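Local coordinates for adhesion G-protein coupled receptor G6 (Danio rerio, PDB 6V55), which probably acts as a cell-surface receptor in myelination, with a calcium-binding extracellular region that probably takes part in cell adhesion and in signalling through G proteins, at residues A[656-661]-A[707-712]; A[729-733]-A[761-767]. The contacts are given in a common frame with arbitrary orientation. Residues are numbered along the deposited sequence.

Both contacts lie in the membrane-proximal GAIN domain, far from the centre of this long extracellular region, with their centres about 16 Å apart. They follow in series: contact 1 closes before contact 2 opens. Strand 649-653 leads towards segment 656-661 and segment 707-712 into strand 714-719, the neighbour of 649-653 and 760-765 in a six-stranded antiparallel sheet. Strand 760-765 carries the second half of contact 2; the first lies on strand 730-735 of a separate hairpin. The contacts touch just beyond 760-765: Leu710 N is 2.7 Å from Asn766 O, a probable hydrogen bond. The glycan-bearing loop 656-661 and its partner 707-712 thus lie near the probable autoproteolysis site.

Contact 1: residues A[656-661]-A[707-712]; sequences TLLQNL and IKNLQD. With NAG (2-acetamido-2-deoxy-beta-D-glucopyranose), chain D.
Two irregular loop segments face each other, with CA atoms 6.7 Å apart at Thr656-Asp712 and 6.9 Å at Leu657-Leu710, and together bury 408 Å². Leu658 to Leu661 make a type I beta turn. Asn709 takes left-handed backbone angles (56/52) and Leu710 an extended conformation (-71/154). At one end Thr656 (chi1 p) donates from OG1 to Asp712 OD1 (chi1 m), a very short 2.4 Å hydrogen bond. A water beside it donates to Thr656 O (2.6 Å) and accepts from Asp712 N (3.2 Å). These loops lie at one end of the GAIN-domain sheet, where strands 649-653 and 714-719 run side by side, and the turn presents an N-glycan. Asn660 (chi1 m, chi2 94°) is joined through ND2 to NAG C1 at 1.4 Å. Gln659, extended in chi1 and chi2 (both t), donates hydrogen bonds from NE2 to Gln711 OE1 and Asn660 OD1, 3.1 Å each, and its NE2 lies 3.4 Å from NAG O5. Gln711 has chi1 t and chi2 between wells. The apolar side centres on Ile707 (m,t): its CD1 reaches Leu657 CG (4.0 Å), Leu658 CD2 (3.9 Å) and Leu661 CD1 (3.8 Å), both latter leucines m,t. Leu710 (chi1 m, chi2 between wells) brings CD2 to 3.8 Å from CD1 of Leu657 (t,p) and 3.4 Å from Leu657 O.

Contact 2: residues A[729-733]-A[761-767]; sequences PQCVF and TVCLCNH
Cys731, His767 and Phe733 bury most of the surface here. Strands 730-733 and 761-765 belong to different sheets; their axes cross at -55° with a closest approach of 7.8 Å, and the bridging is through side chains, not backbone pairing. Cys731 and Cys763, both chi1 m with CA atoms 5.9 Å apart, form a left-handed disulfide (SG-SG 2.1 Å, chi3 -87°). Two residues on, Phe733 (chi1 p, chi2 -80°) receives the edge of the His767 ring (chi1 p, chi2 -82°) on its face: Phe733 CG lies 3.4 Å from His767 NE2, the centroids are 4.3 Å apart and the planes stand at 75°, a T-shaped pair. At the other end Pro729 CB packs 3.8 Å from Thr761 CG2. With the second disulfide, Cys765-Cys750, this is the cystine pattern of the GPS motif. Strand 730-733 also pairs antiparallel with a bound peptide, probably the cleaved tethered agonist. The disulfide joins strands of two sheets covalently, and the ring pair adds a non-covalent contact to the loop just beyond, at the motif's His-Leu-Thr site.

Contact 1: residues A[656-661]-A[707-712]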
ATOM      1  N   THR A 656     -16.358  43.531 -44.168  1.00 37.73           N
ATOM      2  CA  THR A 656     -15.289  44.408 -44.644  1.00 37.91           C
ATOM      3  C   THR A 656     -13.994  44.245 -43.858  1.00 39.00           C
ATOM      4  O   THR A 656     -13.254  45.227 -43.707  1.00 39.03           O
ATOM      5  CB  THR A 656     -15.764  45.855 -44.571  1.00 37.45           C
ATOM      6  OG1 THR A 656     -16.137  46.158 -43.217  1.00 40.77           O
ATOM      7  CG2 THR A 656     -16.955  46.068 -45.474  1.00 33.22           C
ATOM      8  N   LEU A 657     -13.703  43.043 -43.333  1.00 37.68           N
ATOM      9  CA  LEU A 657     -12.533  42.855 -42.475  1.00 35.68           C
ATOM     10  C   LEU A 657     -11.242  42.895 -43.283  1.00 33.94           C
ATOM     11  O   LEU A 657     -10.249  43.491 -42.846  1.00 35.60           O
ATOM     12  CB  LEU A 657     -12.640  41.529 -41.704  1.00 34.14           C
ATOM     13  CG  LEU A 657     -11.412  41.081 -40.892  1.00 28.81           C
ATOM     14  CD1 LEU A 657     -11.312  41.834 -39.580  1.00 29.56           C
ATOM     15  CD2 LEU A 657     -11.403  39.604 -40.643  1.00 23.18           C
ATOM     16  N   LEU A 658     -11.256  42.322 -44.487  1.00 29.88           N
ATOM     17  CA  LEU A 658     -10.074  42.269 -45.331  1.00 27.91           C
ATOM     18  C   LEU A 658     -10.058  43.357 -46.396  1.00 30.75           C
ATOM     19  O   LEU A 658      -9.307  43.243 -47.371  1.00 32.55           O
ATOM     20  CB  LEU A 658      -9.976  40.898 -45.987  1.00 26.68           C
ATOM     21  CG  LEU A 658     -10.368  39.722 -45.093  1.00 22.08           C
ATOM     22  CD1 LEU A 658     -10.577  38.460 -45.936  1.00 18.77           C
ATOM     23  CD2 LEU A 658      -9.314  39.504 -44.019  1.00 16.93           C
ATOM     24  N   GLN A 659     -10.862  44.407 -46.228  1.00 31.06           N
ATOM     25  CA  GLN A 659     -11.090  45.386 -47.291  1.00 34.31           C
ATOM     26  C   GLN A 659      -9.883  46.301 -47.498  1.00 34.99           C
ATOM     27  O   GLN A 659      -9.468  46.547 -48.639  1.00 32.77           O
ATOM     28  CB  GLN A 659     -12.353  46.193 -46.967  1.00 38.67           C
ATOM     29  CG  GLN A 659     -12.419  47.617 -47.516  1.00 47.11           C
ATOM     30  CD  GLN A 659     -13.598  48.409 -46.946  1.00 51.16           C
ATOM     31  OE1 GLN A 659     -14.755  48.045 -47.158  1.00 52.55           O
ATOM     32  NE2 GLN A 659     -13.306  49.503 -46.238  1.00 50.20           N
ATOM     33  N   ASN A 660      -9.282  46.792 -46.409  1.00 36.96           N
ATOM     34  CA  ASN A 660      -8.132  47.685 -46.505  1.00 36.29           C
ATOM     35  C   ASN A 660      -6.807  46.944 -46.410  1.00 33.85           C
ATOM     36  O   ASN A 660      -5.808  47.530 -45.963  1.00 38.74           O
ATOM     37  CB  ASN A 660      -8.203  48.777 -45.434  1.00 37.44           C
ATOM     38  CG  ASN A 660      -9.440  49.644 -45.559  1.00 46.17           C
ATOM     39  OD1 ASN A 660     -10.450  49.382 -44.915  1.00 49.83           O
ATOM     40  ND2 ASN A 660      -9.367  50.681 -46.384  1.00 54.63           N
ATOM     41  N   LEU A 661      -6.767  45.677 -46.808  1.00 27.96           N
ATOM     42  CA  LEU A 661      -5.547  44.884 -46.756  1.00 28.51           C
ATOM     43  C   LEU A 661      -4.891  44.863 -48.124  1.00 28.55           C
ATOM     44  O   LEU A 661      -5.579  44.785 -49.145  1.00 32.09           O
ATOM     45  CB  LEU A 661      -5.831  43.447 -46.313  1.00 26.22           C
ATOM     46  CG  LEU A 661      -5.994  43.163 -44.819  1.00 23.71           C
ATOM     47  CD1 LEU A 661      -5.952  41.671 -44.578  1.00 24.71           C
ATOM     48  CD2 LEU A 661      -4.920  43.849 -44.010  1.00 24.67           C
ATOM     49  N   ILE A 707      -4.856  42.952 -37.972  1.00 20.79           N
ATOM     50  CA  ILE A 707      -5.553  43.840 -38.897  1.00 19.23           C
ATOM     51  C   ILE A 707      -5.986  45.056 -38.108  1.00 22.65           C
ATOM     52  O   ILE A 707      -6.690  44.904 -37.114  1.00 21.87           O
ATOM     53  CB  ILE A 707      -6.770  43.151 -39.518  1.00 19.90           C
ATOM     54  CG1 ILE A 707      -6.353  41.866 -40.245  1.00 20.11           C
ATOM     55  CG2 ILE A 707      -7.492  44.138 -40.409  1.00 23.14           C
ATOM     56  CD1 ILE A 707      -7.450  41.293 -41.126  1.00 23.00           C
ATOM     57  N   LYS A 708      -5.566  46.254 -38.531  1.00 24.76           N
ATOM     58  CA  LYS A 708      -5.740  47.463 -37.742  1.00 21.97           C
ATOM     59  C   LYS A 708      -6.620  48.452 -38.485  1.00 25.64           C
ATOM     60  O   LYS A 708      -6.774  48.356 -39.714  1.00 25.61           O
ATOM     61  CB  LYS A 708      -4.403  48.126 -37.415  1.00 20.25           C
ATOM     62  CG  LYS A 708      -3.570  47.317 -36.458  1.00 25.82           C
ATOM     63  CD  LYS A 708      -2.322  48.050 -35.992  1.00 34.33           C
ATOM     64  CE  LYS A 708      -1.466  47.119 -35.129  1.00 37.78           C
ATOM     65  NZ  LYS A 708      -0.127  47.691 -34.778  1.00 41.56           N
ATOM     66  N   ASN A 709      -7.203  49.387 -37.700  1.00 27.09           N
ATOM     67  CA  ASN A 709      -7.922  50.575 -38.193  1.00 34.72           C
ATOM     68  C   ASN A 709      -9.060  50.221 -39.148  1.00 34.82           C
ATOM     69  O   ASN A 709      -9.126  50.729 -40.268  1.00 34.53           O
ATOM     70  CB  ASN A 709      -6.964  51.583 -38.849  1.00 38.74           C
ATOM     71  CG  ASN A 709      -6.135  52.387 -37.815  1.00 47.30           C
ATOM     72  OD1 ASN A 709      -6.683  53.040 -36.912  1.00 51.02           O
ATOM     73  ND2 ASN A 709      -4.815  52.355 -37.966  1.00 49.02           N
ATOM     74  N   LEU A 710      -9.923  49.307 -38.710  1.00 34.24           N
ATOM     75  CA  LEU A 710     -11.031  48.865 -39.549  1.00 35.91           C
ATOM     76  C   LEU A 710     -12.089  49.966 -39.678  1.00 38.26           C
ATOM     77  O   LEU A 710     -12.223  50.843 -38.817  1.00 40.17           O
ATOM     78  CB  LEU A 710     -11.662  47.587 -38.980  1.00 31.13           C
ATOM     79  CG  LEU A 710     -10.834  46.301 -38.919  1.00 26.28           C
ATOM     80  CD1 LEU A 710     -11.269  45.446 -37.741  1.00 19.29           C
ATOM     81  CD2 LEU A 710     -10.980  45.524 -40.225  1.00 27.01           C
ATOM     82  N   GLN A 711     -12.834  49.930 -40.784  1.00 37.84           N
ATOM     83  CA  GLN A 711     -13.904  50.905 -40.970  1.00 41.84           C
ATOM     84  C   GLN A 711     -15.198  50.445 -40.302  1.00 41.79           C
ATOM     85  O   GLN A 711     -15.978  51.279 -39.819  1.00 42.37           O
ATOM     86  CB  GLN A 711     -14.110  51.161 -42.467  1.00 48.52           C
ATOM     87  CG  GLN A 711     -15.159  52.216 -42.847  1.00 54.97           C
ATOM     88  CD  GLN A 711     -15.899  51.841 -44.120  1.00 57.85           C
ATOM     89  OE1 GLN A 711     -15.284  51.670 -45.174  1.00 58.16           O
ATOM     90  NE2 GLN A 711     -17.217  51.656 -44.013  1.00 59.56           N
ATOM     91  N   ASP A 712     -15.437  49.128 -40.255  1.00 41.24           N
ATOM     92  CA  ASP A 712     -16.523  48.518 -39.493  1.00 40.41           C
ATOM     93  C   ASP A 712     -15.940  47.621 -38.418  1.00 38.32           C
ATOM     94  O   ASP A 712     -15.096  46.769 -38.728  1.00 35.06           O
ATOM     95  CB  ASP A 712     -17.453  47.695 -40.383  1.00 41.65           C
ATOM     96  CG  ASP A 712     -17.901  48.448 -41.595  1.00 46.51           C
ATOM     97  OD1 ASP A 712     -17.808  47.865 -42.698  1.00 49.67           O
ATOM     98  OD2 ASP A 712     -18.327  49.620 -41.450  1.00 46.72           O
TER
HETATM   99  C1  NAG D 902     -10.503  51.559 -46.536  1.00 41.70           C
HETATM  100  C2  NAG D 902     -10.166  53.017 -46.165  1.00 43.42           C
HETATM  101  C3  NAG D 902     -11.386  53.935 -46.397  1.00 45.24           C
HETATM  102  C4  NAG D 902     -11.958  53.768 -47.801  1.00 49.05           C
HETATM  103  C5  NAG D 902     -12.296  52.304 -48.062  1.00 51.55           C
HETATM  104  C6  NAG D 902     -12.827  52.057 -49.461  1.00 53.38           C
HETATM  105  C7  NAG D 902      -8.417  53.022 -44.427  1.00 45.66           C
HETATM  106  C8  NAG D 902      -8.128  53.156 -42.962  1.00 46.33           C
HETATM  107  N2  NAG D 902      -9.706  53.113 -44.787  1.00 42.39           N
HETATM  108  O3  NAG D 902     -11.004  55.295 -46.217  1.00 44.83           O
HETATM  109  O4  NAG D 902     -13.119  54.574 -47.976  1.00 52.33           O
HETATM  110  O5  NAG D 902     -11.107  51.511 -47.897  1.00 52.15           O
HETATM  111  O6  NAG D 902     -11.887  51.437 -50.330  1.00 52.38           O
HETATM  112  O7  NAG D 902      -7.525  52.817 -45.246  1.00 47.43           O
HETATM  113  O   HOH W   1     -13.695  47.091 -41.961  1.00 30.13           O

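Contact 2: residues A[729-733]-A[761-767]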
ATOM      1  N   PRO A 729     -18.562  49.505 -17.822  1.00 51.58           N
ATOM      2  CA  PRO A 729     -17.522  48.654 -18.394  1.00 43.91           C
ATOM      3  C   PRO A 729     -16.560  49.426 -19.280  1.00 40.90           C
ATOM      4  O   PRO A 729     -16.918  50.397 -19.950  1.00 40.42           O
ATOM      5  CB  PRO A 729     -18.323  47.637 -19.211  1.00 46.22           C
ATOM      6  CG  PRO A 729     -19.545  48.379 -19.640  1.00 48.81           C
ATOM      7  CD  PRO A 729     -19.819  49.434 -18.593  1.00 51.87           C
ATOM      8  N   GLN A 730     -15.315  48.959 -19.284  1.00 40.55           N
ATOM      9  CA  GLN A 730     -14.283  49.443 -20.196  1.00 41.11           C
ATOM     10  C   GLN A 730     -13.817  48.257 -21.038  1.00 38.05           C
ATOM     11  O   GLN A 730     -13.277  47.283 -20.500  1.00 38.91           O
ATOM     12  CB  GLN A 730     -13.127  50.076 -19.423  1.00 44.26           C
ATOM     13  CG  GLN A 730     -12.203  50.944 -20.250  1.00 49.06           C
ATOM     14  CD  GLN A 730     -11.178  51.661 -19.390  1.00 53.37           C
ATOM     15  OE1 GLN A 730      -9.989  51.324 -19.408  1.00 54.19           O
ATOM     16  NE2 GLN A 730     -11.632  52.664 -18.637  1.00 54.65           N
ATOM     17  N   CYS A 731     -14.080  48.313 -22.343  1.00 35.72           N
ATOM     18  CA  CYS A 731     -13.608  47.286 -23.263  1.00 34.39           C
ATOM     19  C   CYS A 731     -12.105  47.429 -23.441  1.00 36.33           C
ATOM     20  O   CYS A 731     -11.620  48.512 -23.786  1.00 41.33           O
ATOM     21  CB  CYS A 731     -14.313  47.418 -24.610  1.00 36.71           C
ATOM     22  SG  CYS A 731     -16.031  46.924 -24.620  0.66 41.91           S
ATOM     23  N   VAL A 732     -11.359  46.350 -23.206  1.00 34.49           N
ATOM     24  CA  VAL A 732      -9.907  46.400 -23.311  1.00 31.38           C
ATOM     25  C   VAL A 732      -9.400  45.262 -24.190  1.00 32.01           C
ATOM     26  O   VAL A 732     -10.105  44.275 -24.432  1.00 32.83           O
ATOM     27  CB  VAL A 732      -9.235  46.372 -21.922  1.00 26.96           C
ATOM     28  CG1 VAL A 732      -9.280  47.765 -21.312  1.00 28.52           C
ATOM     29  CG2 VAL A 732      -9.931  45.369 -21.012  1.00 19.93           C
ATOM     30  N   PHE A 733      -8.182  45.438 -24.721  1.00 30.41           N
ATOM     31  CA  PHE A 733      -7.437  44.357 -25.355  1.00 21.61           C
ATOM     32  C   PHE A 733      -6.058  44.208 -24.719  1.00 16.16           C
ATOM     33  O   PHE A 733      -5.487  45.174 -24.201  1.00 16.73           O
ATOM     34  CB  PHE A 733      -7.302  44.518 -26.901  1.00 18.65           C
ATOM     35  CG  PHE A 733      -6.249  45.508 -27.332  1.00 24.07           C
ATOM     36  CD1 PHE A 733      -6.529  46.873 -27.319  1.00 21.06           C
ATOM     37  CD2 PHE A 733      -4.988  45.083 -27.783  1.00 25.61           C
ATOM     38  CE1 PHE A 733      -5.569  47.797 -27.709  1.00 19.46           C
ATOM     39  CE2 PHE A 733      -4.021  46.008 -28.155  1.00 24.42           C
ATOM     40  CZ  PHE A 733      -4.318  47.369 -28.127  1.00 20.75           C
ATOM     41  N   THR A 761     -21.153  42.232 -21.824  1.00 43.66           N
ATOM     42  CA  THR A 761     -20.710  43.493 -22.403  1.00 40.58           C
ATOM     43  C   THR A 761     -20.408  43.241 -23.872  1.00 37.11           C
ATOM     44  O   THR A 761     -19.817  42.210 -24.211  1.00 31.91           O
ATOM     45  CB  THR A 761     -19.489  44.061 -21.665  1.00 41.43           C
ATOM     46  OG1 THR A 761     -19.820  44.229 -20.285  1.00 44.84           O
ATOM     47  CG2 THR A 761     -19.075  45.442 -22.215  1.00 39.11           C
ATOM     48  N   VAL A 762     -20.869  44.145 -24.739  1.00 38.08           N
ATOM     49  CA  VAL A 762     -20.564  44.115 -26.163  1.00 37.36           C
ATOM     50  C   VAL A 762     -19.523  45.190 -26.456  1.00 38.79           C
ATOM     51  O   VAL A 762     -19.696  46.352 -26.075  1.00 38.57           O
ATOM     52  CB  VAL A 762     -21.838  44.320 -27.001  1.00 38.08           C
ATOM     53  CG1 VAL A 762     -21.512  44.527 -28.479  1.00 36.34           C
ATOM     54  CG2 VAL A 762     -22.769  43.129 -26.830  1.00 38.08           C
ATOM     55  N   CYS A 763     -18.430  44.795 -27.106  1.00 40.46           N
ATOM     56  CA  CYS A 763     -17.391  45.710 -27.562  1.00 40.71           C
ATOM     57  C   CYS A 763     -17.362  45.797 -29.076  1.00 39.59           C
ATOM     58  O   CYS A 763     -17.445  44.780 -29.780  1.00 39.21           O
ATOM     59  CB  CYS A 763     -16.004  45.267 -27.113  1.00 41.25           C
ATOM     60  SG  CYS A 763     -15.935  45.011 -25.399  1.00 44.27           S
ATOM     61  N   LEU A 764     -17.183  47.011 -29.555  1.00 38.10           N
ATOM     62  CA  LEU A 764     -16.845  47.283 -30.941  1.00 36.13           C
ATOM     63  C   LEU A 764     -15.391  47.741 -30.920  1.00 35.08           C
ATOM     64  O   LEU A 764     -15.089  48.834 -30.430  1.00 35.55           O
ATOM     65  CB  LEU A 764     -17.789  48.331 -31.521  1.00 38.73           C
ATOM     66  CG  LEU A 764     -19.274  48.114 -31.174  1.00 35.94           C
ATOM     67  CD1 LEU A 764     -20.132  49.297 -31.601  1.00 35.39           C
ATOM     68  CD2 LEU A 764     -19.818  46.802 -31.755  1.00 31.00           C
ATOM     69  N   CYS A 765     -14.487  46.872 -31.382  1.00 35.86           N
ATOM     70  CA  CYS A 765     -13.069  47.191 -31.520  1.00 33.44           C
ATOM     71  C   CYS A 765     -12.734  47.329 -33.002  1.00 32.98           C
ATOM     72  O   CYS A 765     -13.282  46.604 -33.833  1.00 33.79           O
ATOM     73  CB  CYS A 765     -12.180  46.124 -30.863  1.00 25.13           C
ATOM     74  SG  CYS A 765     -12.389  46.055 -29.063  0.49 26.62           S
ATOM     75  N   ASN A 766     -11.843  48.263 -33.332  1.00 34.20           N
ATOM     76  CA  ASN A 766     -11.508  48.553 -34.721  1.00 37.68           C
ATOM     77  C   ASN A 766     -10.289  47.785 -35.205  1.00 34.38           C
ATOM     78  O   ASN A 766      -9.762  48.101 -36.274  1.00 38.05           O
ATOM     79  CB  ASN A 766     -11.306  50.069 -34.921  1.00 45.28           C
ATOM     80  CG  ASN A 766     -10.008  50.603 -34.294  1.00 52.10           C
ATOM     81  OD1 ASN A 766      -9.478  50.046 -33.329  1.00 53.58           O
ATOM     82  ND2 ASN A 766      -9.517  51.721 -34.830  1.00 54.52           N
ATOM     83  N   HIS A 767      -9.799  46.830 -34.417  1.00 32.06           N
ATOM     84  CA  HIS A 767      -8.675  46.003 -34.818  1.00 27.86           C
ATOM     85  C   HIS A 767      -8.890  44.565 -34.359  1.00 27.88           C
ATOM     86  O   HIS A 767      -9.653  44.302 -33.429  1.00 29.82           O
ATOM     87  CB  HIS A 767      -7.336  46.552 -34.284  1.00 25.36           C
ATOM     88  CG  HIS A 767      -7.223  46.532 -32.793  1.00 31.11           C
ATOM     89  ND1 HIS A 767      -7.765  47.516 -31.994  1.00 33.62           N
ATOM     90  CD2 HIS A 767      -6.624  45.653 -31.953  1.00 32.92           C
ATOM     91  CE1 HIS A 767      -7.509  47.245 -30.727  1.00 34.06           C
ATOM     92  NE2 HIS A 767      -6.816  46.120 -30.674  1.00 33.19           N
TER